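PDB 4PSR: alpha-fucosidase GH29 from Fusarium graminearum, which hydrolyses alpha-L-fucosides as a retaining-family (GH29) glycosidase, probably releasing alpha-1,6-linked fucose from the core N-acetylglucosamine of glycoproteins. Local coordinates for residues Ser131-Ser135 with Leu149-Lys153; Glu449-Asp453 with Leu475-Ala480; Pro500-Val506 with Val517-Leu521. Where two conformers were deposited one is given. Residue numbers count along the deposited sequence, not the author numbering.

In the fold
From the N terminus, the chain first builds the parallel eight-stranded TIM barrel that holds L-fucose. Interaction 1 closes a short loop there: 131-135, after strand 119-125, meets the start of helix 151-161. The chain then enters the antiparallel sheet of the C-terminal domain. Interaction 2 closes a longer loop in it, bringing 475-480 back to the end of strand 445-451. Interaction 3 closes last, pairing strands 504-507 and 516-519 as a beta hairpin in a separate four-stranded sheet. The three loops follow in series; none crosses or encloses another. The centres of interactions 1 and 2 lie 47 Å apart, those of 1 and 3 50 Å, and those of 2 and 3 32 Å.

Interaction 1: residues Ser131-Ser135 with Leu149-Lys153; sequences SMWDS and LDLVK
One carboxylate, that of Asp-150, serves both the first turn of a helix and a loop beside it. Asp-150 is the N-cap of helix 151-161 and the centre of an inverse gamma turn (phi/psi -83/87). With chi1 t, its OD1 accepts from Lys-153 N at 3.0 Å, the capping bond. Its OD2 takes a weak hydrogen bond from Asp-134 N at 3.2 Å and another from His-217 NE2. Trp-133 CA lies 4.9 Å from Asp-150 CA. Segment 131-135 is irregular, with phi/psi -96/17 at Met-132 and -109/172 at Trp-133. The carbonyl of Met-132 points at the helix start, where Val-152 N donates to Met-132 O at 3.0 Å and 162°. Thus the loop supplies an acceptor to a first-turn amide, which lacks an earlier helical carbonyl. Val-152 (chi1 t) points at the loop: its CG2 is 3.8 Å from Met-132 CB, and its CB 3.9 Å from Trp-133 CB. Met-132 SD is 4.3 Å from Leu-151 CD1. Trp-133 (chi1 p) leads its indole away, and NE1 bonds Glu-213 OE1. The contact belongs to a beta-alpha connection of the TIM barrel. Trp-133 and Val-152 pack against strands 119-125 and 165-170 and helix 200-218.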
loop_
_atom_site.group_PDB
_atom_site.type_symbol
_atom_site.label_atom_id
_atom_site.label_comp_id
_atom_site.label_asym_id
_atom_site.label_seq_id
_atom_site.Cartn_x
_atom_site.Cartn_y
_atom_site.Cartn_z
ATOM N N SER A 131 -19.453 13.068 2.278
ATOM C CA SER A 131 -19.563 11.609 2.402
ATOM C C SER A 131 -20.240 11.073 1.157
ATOM O O SER A 131 -21.319 11.530 0.858
ATOM C CB SER A 131 -20.410 11.222 3.604
ATOM O OG SER A 131 -19.887 11.756 4.814
ATOM N N MET A 132 -19.656 10.116 0.436
ATOM C CA MET A 132 -20.206 9.729 -0.866
ATOM C C MET A 132 -21.136 8.516 -0.827
ATOM O O MET A 132 -21.468 7.950 -1.895
ATOM C CB MET A 132 -19.107 9.625 -1.901
ATOM C CG MET A 132 -18.696 11.043 -2.333
ATOM S SD MET A 132 -17.426 11.073 -3.619
ATOM C CE MET A 132 -15.951 10.767 -2.613
ATOM N N TRP A 133 -21.624 8.168 0.355
ATOM C CA TRP A 133 -22.720 7.191 0.512
ATOM C C TRP A 133 -23.991 7.951 0.954
ATOM O O TRP A 133 -23.954 9.155 1.237
ATOM C CB TRP A 133 -22.354 6.068 1.494
ATOM C CG TRP A 133 -22.112 6.540 2.892
ATOM C CD1 TRP A 133 -23.008 6.507 3.921
ATOM C CD2 TRP A 133 -20.902 7.116 3.429
ATOM N NE1 TRP A 133 -22.443 7.034 5.053
ATOM C CE2 TRP A 133 -21.161 7.435 4.775
ATOM C CE3 TRP A 133 -19.640 7.432 2.888
ATOM C CZ2 TRP A 133 -20.202 8.015 5.607
ATOM C CZ3 TRP A 133 -18.691 8.033 3.708
ATOM C CH2 TRP A 133 -18.978 8.308 5.060
ATOM N N ASP A 134 -25.121 7.251 0.994
ATOM C CA ASP A 134 -26.379 7.813 1.472
ATOM C C ASP A 134 -26.285 7.923 2.979
ATOM O O ASP A 134 -26.508 6.942 3.688
ATOM C CB ASP A 134 -27.524 6.870 1.093
ATOM C CG ASP A 134 -28.874 7.494 1.299
ATOM O OD1 ASP A 134 -28.940 8.574 1.910
ATOM O OD2 ASP A 134 -29.866 6.901 0.835
ATOM N N SER A 135 -25.933 9.101 3.481
ATOM C CA SER A 135 -25.604 9.293 4.894
ATOM C C SER A 135 -26.692 10.048 5.646
ATOM O O SER A 135 -27.157 11.107 5.190
ATOM C CB SER A 135 -24.284 10.056 5.004
ATOM O OG SER A 135 -23.974 10.374 6.342
ATOM N N LEU A 149 -27.181 10.086 -6.458
ATOM C CA LEU A 149 -26.706 8.701 -6.513
ATOM C C LEU A 149 -25.895 8.385 -5.279
ATOM O O LEU A 149 -25.088 9.220 -4.808
ATOM C CB LEU A 149 -25.797 8.460 -7.723
ATOM C CG LEU A 149 -26.478 8.596 -9.082
ATOM C CD1 LEU A 149 -25.445 8.570 -10.170
ATOM C CD2 LEU A 149 -27.516 7.488 -9.257
ATOM N N ASP A 150 -26.108 7.194 -4.742
ATOM C CA ASP A 150 -25.275 6.669 -3.667
ATOM C C ASP A 150 -24.038 6.061 -4.336
ATOM O O ASP A 150 -24.027 4.871 -4.713
ATOM C CB ASP A 150 -26.054 5.652 -2.834
ATOM C CG ASP A 150 -25.266 5.125 -1.635
ATOM O OD1 ASP A 150 -24.034 5.202 -1.665
ATOM O OD2 ASP A 150 -25.910 4.608 -0.701
ATOM N N LEU A 151 -23.024 6.895 -4.575
ATOM C CA LEU A 151 -21.853 6.485 -5.344
ATOM C C LEU A 151 -21.130 5.337 -4.687
ATOM O O LEU A 151 -20.746 4.381 -5.368
ATOM C CB LEU A 151 -20.910 7.671 -5.594
ATOM C CG LEU A 151 -21.555 8.815 -6.372
ATOM C CD1 LEU A 151 -20.591 10.007 -6.388
ATOM C CD2 LEU A 151 -21.931 8.394 -7.780
ATOM N N VAL A 152 -20.954 5.414 -3.372
ATOM C CA VAL A 152 -20.230 4.358 -2.664
ATOM C C VAL A 152 -20.952 2.996 -2.776
ATOM O O VAL A 152 -20.302 1.991 -3.001
ATOM C CB VAL A 152 -19.910 4.816 -1.235
ATOM C CG1 VAL A 152 -19.494 3.672 -0.368
ATOM C CG2 VAL A 152 -18.791 5.896 -1.281
ATOM N N LYS A 153 -22.271 2.981 -2.632
ATOM C CA LYS A 153 -23.011 1.723 -2.744
ATOM C C LYS A 153 -22.955 1.166 -4.171
ATOM O O LYS A 153 -22.780 -0.039 -4.344
ATOM C CB LYS A 153 -24.446 1.879 -2.249
ATOM C CG LYS A 153 -25.209 0.571 -2.056
ATOM C CD LYS A 153 -24.702 -0.293 -0.895
ATOM C CE LYS A 153 -25.705 -1.403 -0.611
ATOM N NZ LYS A 153 -25.230 -2.457 0.305
#

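Interaction 2: residues Glu449-Asp453 with Leu475-Ala480; sequences ELLGD and LPSQPA
Segment 475-480 is a proline-containing loop that runs alongside the end of strand 445-451. The strand includes 449-451, and the chain leaves it at Gly-452 (phi/psi -95/-154). The end-to-end directions of 450-453 and 475-480 differ by 12°. Leu-475 comes first, with phi/psi -78/150 and chi1 m, chi2 t. Its CD2 reaches Leu-450 CD1 at 4.4 Å. Pro-476 follows and points toward the strand. Its CG lies 3.9 Å from Leu-450 CD2, although the CA atoms of Leu-450 and Pro-476 are 7.7 Å apart. Leu-450 (chi1 t, chi2 p) bridges this gap with its side chain. Ser-477 and Gln-478 take polyproline-II angles, phi/psi -59/135 and -58/131, and both point away. The NE2 of Gln-478 bonds Tyr-485 OH. Pro-479 turns back toward the strand. Its CD is 3.7 Å from Leu-450 CD2, so the leucine packs against both prolines. Pro-479 CA is 5.9 Å from Gly-452 CA, and Pro-479 CB approaches Asp-453 OD1 at 3.3 Å. At Ala-480 the segments converge, its CA 5.6 Å from Asp-453 CA. Ala-480 N donates to OD1 of Asp-453 (chi1 m) at 2.9 Å and 169°. Arg-368, from helix 353-369, also bonds Gly-452 O and Ala-480 O. There is no backbone hydrogen bonding between the two segments. The loop packs over Leu-450 on a face of strand 445-451, which runs between strands 485-491 and 458-460 in the antiparallel sheet of the C-terminal domain that follows the GH29 barrel.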
loop_
_atom_site.group_PDB
_atom_site.type_symbol
_atom_site.label_atom_id
_atom_site.label_comp_id
_atom_site.label_asym_id
_atom_site.label_seq_id
_atom_site.Cartn_x
_atom_site.Cartn_y
_atom_site.Cartn_z
ATOM N N GLU A 449 13.543 -22.658 -14.579
ATOM C CA GLU A 449 12.616 -22.535 -15.690
ATOM C C GLU A 449 12.269 -21.070 -15.905
ATOM O O GLU A 449 12.143 -20.305 -14.947
ATOM C CB GLU A 449 11.318 -23.279 -15.402
ATOM C CG GLU A 449 11.493 -24.756 -15.051
ATOM C CD GLU A 449 10.199 -25.372 -14.571
ATOM O OE1 GLU A 449 9.751 -25.056 -13.440
ATOM O OE2 GLU A 449 9.621 -26.172 -15.331
ATOM N N LEU A 450 12.126 -20.680 -17.155
ATOM C CA LEU A 450 11.604 -19.369 -17.530
ATOM C C LEU A 450 10.112 -19.437 -17.782
ATOM O O LEU A 450 9.630 -20.260 -18.577
ATOM C CB LEU A 450 12.291 -18.851 -18.793
ATOM C CG LEU A 450 12.036 -17.386 -19.171
ATOM C CD1 LEU A 450 12.629 -16.437 -18.132
ATOM C CD2 LEU A 450 12.619 -17.060 -20.549
ATOM N N LEU A 451 9.333 -18.579 -17.129
ATOM C CA LEU A 451 7.907 -18.541 -17.363
ATOM C C LEU A 451 7.657 -18.031 -18.774
ATOM O O LEU A 451 8.287 -17.080 -19.221
ATOM C CB LEU A 451 7.207 -17.656 -16.325
ATOM C CG LEU A 451 6.776 -18.378 -15.061
ATOM C CD1 LEU A 451 7.973 -18.879 -14.302
ATOM C CD2 LEU A 451 5.936 -17.451 -14.208
ATOM N N GLY A 452 6.762 -18.716 -19.482
ATOM C CA GLY A 452 6.548 -18.481 -20.895
ATOM C C GLY A 452 5.427 -17.530 -21.256
ATOM O O GLY A 452 5.062 -16.661 -20.475
ATOM N N ASP A 453 4.856 -17.696 -22.448
ATOM C CA ASP A 453 3.972 -16.707 -23.028
ATOM C C ASP A 453 2.633 -16.642 -22.353
ATOM O O ASP A 453 1.994 -15.593 -22.344
ATOM C CB ASP A 453 3.732 -17.008 -24.520
ATOM C CG ASP A 453 4.950 -16.800 -25.375
ATOM O OD1 ASP A 453 6.049 -16.509 -24.861
ATOM O OD2 ASP A 453 4.816 -16.983 -26.619
ATOM N N LEU A 475 19.989 -17.676 -20.263
ATOM C CA LEU A 475 18.578 -17.729 -20.615
ATOM C C LEU A 475 18.331 -18.495 -21.911
ATOM O O LEU A 475 19.178 -18.474 -22.807
ATOM C CB LEU A 475 18.021 -16.310 -20.748
ATOM C CG LEU A 475 18.012 -15.489 -19.449
ATOM C CD1 LEU A 475 17.634 -14.053 -19.767
ATOM C CD2 LEU A 475 17.035 -16.088 -18.450
ATOM N N PRO A 476 17.155 -19.142 -22.019
ATOM C CA PRO A 476 16.708 -19.712 -23.297
ATOM C C PRO A 476 16.230 -18.599 -24.212
ATOM O O PRO A 476 16.405 -17.404 -23.913
ATOM C CB PRO A 476 15.553 -20.638 -22.885
ATOM C CG PRO A 476 14.966 -19.969 -21.650
ATOM C CD PRO A 476 16.172 -19.374 -20.942
ATOM N N SER A 477 15.634 -18.984 -25.331
ATOM C CA SER A 477 15.112 -18.025 -26.289
ATOM C C SER A 477 14.053 -17.126 -25.645
ATOM O O SER A 477 13.163 -17.590 -24.923
ATOM C CB SER A 477 14.543 -18.763 -27.508
ATOM O OG SER A 477 13.802 -17.890 -28.346
ATOM N N GLN A 478 14.166 -15.840 -25.926
ATOM C CA GLN A 478 13.277 -14.850 -25.324
ATOM C C GLN A 478 11.827 -15.193 -25.675
ATOM O O GLN A 478 11.518 -15.465 -26.845
ATOM C CB GLN A 478 13.640 -13.435 -25.805
ATOM C CG GLN A 478 12.807 -12.311 -25.178
ATOM C CD GLN A 478 13.213 -10.934 -25.628
ATOM O OE1 GLN A 478 14.124 -10.773 -26.439
ATOM N NE2 GLN A 478 12.532 -9.925 -25.114
ATOM N N PRO A 479 10.937 -15.222 -24.673
ATOM C CA PRO A 479 9.513 -15.416 -24.920
ATOM C C PRO A 479 8.893 -14.132 -25.442
ATOM O O PRO A 479 9.605 -13.160 -25.706
ATOM C CB PRO A 479 8.977 -15.778 -23.535
ATOM C CG PRO A 479 9.822 -14.980 -22.622
ATOM C CD PRO A 479 11.206 -14.977 -23.242
ATOM N N ALA A 480 7.578 -14.123 -25.609
ATOM C CA ALA A 480 6.874 -12.903 -25.984
ATOM C C ALA A 480 7.298 -11.740 -25.064
ATOM O O ALA A 480 7.569 -11.936 -23.862
ATOM C CB ALA A 480 5.369 -13.116 -25.939
#

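Interaction 3: residues Pro500-Val506 with Val517-Leu521; sequences PERGAAV and VALAL
Segment 517-521 alternates branched side chains with alanines; opposite it lie Ala-504, Ala-505 and Val-506. Ala-504, Val-506, Val-517 and Leu-519 share one face. Val-506 (chi1 m) sets CG2 3.9 Å from CB of Val-517 (chi1 t) and CG1 4.3 Å from CD1 of Leu-519 (chi1 m, chi2 t). On the other face, Pro-500 CG lies 4.2 Å from Ala-518 CB. Leu-521 (chi1 m, chi2 t) brings CD2 to 4.3 Å from Arg-502 CB. Arg-502 (chi1 m, chi2 m, chi3 t) leads its end away, and its NH1 donates to Glu-501 O at 2.9 Å. Gly-503, at phi/psi 157/-155, sets its CA 3.3 Å from Leu-519 O in a CA-H...O contact. A side chain there would clash with that oxygen. Strands 504-506 and 517-519 form an antiparallel hairpin at 155°, axes 4.6 Å apart at closest. Ala-504 with Leu-519 (N to O 3.0 Å, O to N 2.8 Å) and Val-506 with Val-517 (both 2.9 Å) are hydrogen-bonded pairs. Ala-505 with Ala-518 is the non-hydrogen-bonded pair between them. The chemistry implies that main-chain hydrogen bonds set the register, while Val-517 and Leu-519 pack on helix 526-532 and Val-506 completes the same apolar face.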
loop_
_atom_site.group_PDB
_atom_site.type_symbol
_atom_site.label_atom_id
_atom_site.label_comp_id
_atom_site.label_asym_id
_atom_site.label_seq_id
_atom_site.Cartn_x
_atom_site.Cartn_y
_atom_site.Cartn_z
ATOM N N PRO A 500 24.420 -12.830 3.596
ATOM C CA PRO A 500 24.609 -11.510 2.986
ATOM C C PRO A 500 26.073 -11.080 2.980
ATOM O O PRO A 500 26.813 -11.478 3.894
ATOM C CB PRO A 500 23.801 -10.578 3.907
ATOM C CG PRO A 500 22.775 -11.474 4.517
ATOM C CD PRO A 500 23.499 -12.781 4.741
ATOM N N GLU A 501 26.475 -10.260 2.010
ATOM C CA GLU A 501 27.847 -9.756 1.959
ATOM C C GLU A 501 28.194 -9.029 3.241
ATOM O O GLU A 501 29.259 -9.238 3.821
ATOM C CB GLU A 501 28.083 -8.818 0.764
ATOM C CG GLU A 501 29.562 -8.408 0.656
ATOM C CD GLU A 501 29.835 -7.332 -0.373
ATOM O OE1 GLU A 501 28.873 -6.780 -0.939
ATOM O OE2 GLU A 501 31.027 -7.037 -0.608
ATOM N N ARG A 502 27.298 -8.154 3.686
ATOM C CA ARG A 502 27.408 -7.565 5.005
ATOM C C ARG A 502 26.088 -7.795 5.710
ATOM O O ARG A 502 25.046 -7.307 5.279
ATOM C CB ARG A 502 27.678 -6.061 4.937
ATOM C CG ARG A 502 28.986 -5.685 4.282
ATOM C CD ARG A 502 30.161 -5.985 5.194
ATOM N NE ARG A 502 31.432 -5.716 4.521
ATOM C CZ ARG A 502 32.165 -6.628 3.885
ATOM N NH1 ARG A 502 31.784 -7.901 3.835
ATOM N NH2 ARG A 502 33.299 -6.266 3.302
ATOM N N GLY A 503 26.117 -8.562 6.790
ATOM C CA GLY A 503 24.899 -8.977 7.443
ATOM C C GLY A 503 25.138 -10.237 8.243
ATOM O O GLY A 503 26.255 -10.504 8.685
ATOM N N ALA A 504 24.079 -10.993 8.466
ATOM C CA ALA A 504 24.171 -12.185 9.285
ATOM C C ALA A 504 23.100 -13.168 8.843
ATOM O O ALA A 504 22.227 -12.840 8.029
ATOM C CB ALA A 504 24.014 -11.829 10.749
ATOM N N ALA A 505 23.176 -14.399 9.359
ATOM C CA ALA A 505 22.112 -15.380 9.173
ATOM C C ALA A 505 21.940 -16.135 10.486
ATOM O O ALA A 505 22.945 -16.528 11.114
ATOM C CB ALA A 505 22.431 -16.349 8.014
ATOM N N VAL A 506 20.686 -16.327 10.907
ATOM C CA VAL A 506 20.397 -17.053 12.140
ATOM C C VAL A 506 19.756 -18.395 11.810
ATOM O O VAL A 506 19.050 -18.504 10.824
ATOM C CB VAL A 506 19.499 -16.246 13.101
ATOM C CG1 VAL A 506 20.281 -15.066 13.677
ATOM C CG2 VAL A 506 18.227 -15.743 12.398
ATOM N N VAL A 517 17.188 -17.633 8.724
ATOM C CA VAL A 517 16.758 -16.327 8.243
ATOM C C VAL A 517 18.009 -15.507 7.973
ATOM O O VAL A 517 18.860 -15.350 8.860
ATOM C CB VAL A 517 15.878 -15.594 9.275
ATOM C CG1 VAL A 517 15.505 -14.194 8.782
ATOM C CG2 VAL A 517 14.617 -16.406 9.559
ATOM N N ALA A 518 18.133 -14.983 6.756
ATOM C CA ALA A 518 19.189 -14.016 6.424
ATOM C C ALA A 518 18.777 -12.600 6.869
ATOM O O ALA A 518 17.588 -12.237 6.795
ATOM C CB ALA A 518 19.479 -14.042 4.957
ATOM N N LEU A 519 19.749 -11.846 7.369
ATOM C CA LEU A 519 19.533 -10.481 7.880
ATOM C C LEU A 519 20.497 -9.489 7.248
ATOM O O LEU A 519 21.707 -9.686 7.233
ATOM C CB LEU A 519 19.696 -10.449 9.402
ATOM C CG LEU A 519 18.801 -11.384 10.214
ATOM C CD1 LEU A 519 19.196 -11.357 11.695
ATOM C CD2 LEU A 519 17.324 -11.027 10.053
ATOM N N ALA A 520 19.958 -8.384 6.731
ATOM C CA ALA A 520 20.791 -7.277 6.289
ATOM C C ALA A 520 21.294 -6.486 7.496
ATOM O O ALA A 520 21.033 -6.865 8.641
ATOM C CB ALA A 520 19.972 -6.367 5.363
ATOM N N LEU A 521 22.012 -5.381 7.265
ATOM C CA LEU A 521 22.276 -4.435 8.330
ATOM C C LEU A 521 20.945 -3.826 8.754
ATOM O O LEU A 521 20.131 -3.476 7.897
ATOM C CB LEU A 521 23.234 -3.341 7.859
ATOM C CG LEU A 521 24.592 -3.758 7.306
ATOM C CD1 LEU A 521 25.417 -2.497 7.021
ATOM C CD2 LEU A 521 25.325 -4.647 8.281
#